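PDB 3I8B: xylulose kinase from Bifidobacterium adolescentis ATCC 15703, which probably phosphorylates D-xylulose to D-xylulose 5-phosphate at the expense of ATP, as a member of the FGGY carbohydrate kinase family. Local coordinates for residues 171-176 against 190-195. Numbering follows the deposited sequence.
Sequences LSWRIA and EALFTD. With MG (magnesium ion), chain B.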
# COMPACT_ATOMS: atom_id res chain seq x y z
N LEU A 171 15.59 -5.62 3.86
CA LEU A 171 15.95 -6.77 3.03
C LEU A 171 17.00 -6.38 1.97
O LEU A 171 17.93 -7.13 1.72
CB LEU A 171 14.73 -7.41 2.37
CG LEU A 171 14.98 -8.76 1.69
CD1 LEU A 171 15.48 -9.76 2.72
CD2 LEU A 171 13.73 -9.28 1.00
N SER A 172 16.85 -5.20 1.37
CA SER A 172 17.79 -4.76 0.36
C SER A 172 19.18 -4.60 0.96
O SER A 172 20.18 -5.00 0.37
CB SER A 172 17.32 -3.46 -0.32
OG SER A 172 16.11 -3.68 -1.04
N TRP A 173 19.24 -4.01 2.14
CA TRP A 173 20.48 -3.82 2.90
C TRP A 173 21.17 -5.16 3.23
O TRP A 173 22.40 -5.31 3.09
CB TRP A 173 20.11 -3.03 4.17
CG TRP A 173 21.22 -2.59 5.05
CD1 TRP A 173 22.18 -1.65 4.77
CD2 TRP A 173 21.47 -3.04 6.38
NE1 TRP A 173 23.01 -1.50 5.86
CE2 TRP A 173 22.60 -2.35 6.85
CE3 TRP A 173 20.85 -3.97 7.22
CZ2 TRP A 173 23.12 -2.55 8.14
CZ3 TRP A 173 21.36 -4.17 8.49
CH2 TRP A 173 22.49 -3.46 8.94
N ARG A 174 20.38 -6.15 3.64
CA ARG A 174 20.90 -7.50 3.87
C ARG A 174 21.39 -8.17 2.56
O ARG A 174 22.41 -8.87 2.54
CB ARG A 174 19.81 -8.37 4.50
CG ARG A 174 19.39 -7.94 5.89
CD ARG A 174 20.56 -7.87 6.88
NE ARG A 174 21.42 -9.05 6.82
CZ ARG A 174 21.12 -10.24 7.34
NH1 ARG A 174 19.97 -10.43 7.99
NH2 ARG A 174 21.97 -11.25 7.21
N ILE A 175 20.67 -7.94 1.48
CA ILE A 175 21.07 -8.46 0.17
C ILE A 175 22.43 -7.87 -0.27
O ILE A 175 23.27 -8.59 -0.84
CB ILE A 175 19.94 -8.26 -0.87
CG1 ILE A 175 18.82 -9.30 -0.62
CG2 ILE A 175 20.47 -8.32 -2.30
CD1 ILE A 175 17.56 -9.03 -1.42
N ALA A 176 22.64 -6.59 0.03
CA ALA A 176 23.92 -5.92 -0.19
C ALA A 176 25.00 -6.49 0.70
O ALA A 176 26.16 -6.10 0.59
CB ALA A 176 23.79 -4.38 0.06
N GLU A 190 24.47 3.78 7.18
CA GLU A 190 24.29 4.75 6.09
C GLU A 190 24.18 4.11 4.72
O GLU A 190 23.85 4.80 3.78
CB GLU A 190 25.40 5.80 6.07
CG GLU A 190 25.32 6.79 7.23
CD GLU A 190 24.26 7.88 7.03
OE1 GLU A 190 23.50 7.84 6.03
OE2 GLU A 190 24.20 8.80 7.90
N ALA A 191 24.47 2.82 4.59
CA ALA A 191 24.25 2.16 3.31
C ALA A 191 22.76 1.94 3.04
O ALA A 191 22.38 1.59 1.92
CB ALA A 191 25.00 0.81 3.25
N LEU A 192 21.91 2.14 4.06
CA LEU A 192 20.47 2.00 3.87
C LEU A 192 19.91 2.93 2.79
O LEU A 192 20.24 4.10 2.73
CB LEU A 192 19.73 2.24 5.20
CG LEU A 192 19.76 1.12 6.24
CD1 LEU A 192 19.40 1.62 7.65
CD2 LEU A 192 18.81 -0.00 5.82
N PHE A 193 19.05 2.41 1.93
CA PHE A 193 18.39 3.22 0.93
C PHE A 193 16.92 2.81 0.81
O PHE A 193 16.51 1.71 1.25
CB PHE A 193 19.10 3.11 -0.43
CG PHE A 193 19.03 1.73 -1.03
CD1 PHE A 193 17.90 1.32 -1.71
CD2 PHE A 193 20.09 0.85 -0.90
CE1 PHE A 193 17.82 0.05 -2.27
CE2 PHE A 193 20.02 -0.42 -1.43
CZ PHE A 193 18.89 -0.82 -2.12
N THR A 194 16.11 3.71 0.27
CA THR A 194 14.71 3.40 0.03
C THR A 194 14.23 4.10 -1.25
O THR A 194 15.04 4.65 -1.98
CB THR A 194 13.86 3.78 1.25
OG1 THR A 194 12.56 3.21 1.12
CG2 THR A 194 13.75 5.30 1.38
N ASP A 195 12.93 4.05 -1.54
CA ASP A 195 12.39 4.84 -2.64
C ASP A 195 11.28 5.78 -2.15
O ASP A 195 10.91 5.75 -0.98
CB ASP A 195 11.85 3.93 -3.76
CG ASP A 195 10.39 3.52 -3.53
OD1 ASP A 195 9.60 3.61 -4.49
OD2 ASP A 195 10.06 3.08 -2.40
MG MG B . 22.05 5.89 2.92
O HOH W 1 21.02 6.28 4.95
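The indole of W173 meets L192 and A191 where helix 167-175 packs on the chain entering strand 193-195, within the N-terminal domain of an FGGY kinase, a fold of the actin-like ATPase superfamily. L192 CD2 lies over one face of the indole, 4.0 Å from the centroid of its five-membered ring and 26° off the ring normal, which meets the geometry of a CH-pi contact. The methyl is offset toward the rim and comes within 3.6 Å of W173 CG. A191 instead reaches the pyrrole edge near the ring plane, its CB 4.0 Å from W173 NE1. CG of W173 lies anti to the backbone N (chi1 -174°), which carries the indole out beside L192, and the turn about CB-CG presents a face to it while the N-H edge runs past A191. One residue earlier in the helix, S172 CB touches F193 CZ at 3.6 Å, at a slant to the phenyl ring; the serine hydroxyl is engaged by H168 O of its own helix. No hydrogen bond joins the two segments, and four of the five touching residues are buried, so apolar packing carries the contact.

Further out, W173 NE1 is hydrogen-bonded to H188 O, which, with the packing on its face, probably helps to hold the indole's rotation, and Y178 meets the same ring system with planes about 20° apart. Replacing W173 by an alanine is likely to leave L192 CD2 without the ring face it packs on and H188 O without its indole donor. Segment 190-195 also gives the magnesium ion two backbone carbonyl oxygens, those of E190 and L192, and T241 OG1 adds a side-chain ligand. E190 O lies 2.3 Å from the metal, while its carboxylate acts in the second shell: OE1 accepts a hydrogen bond of 3.1 Å from the water bound to magnesium.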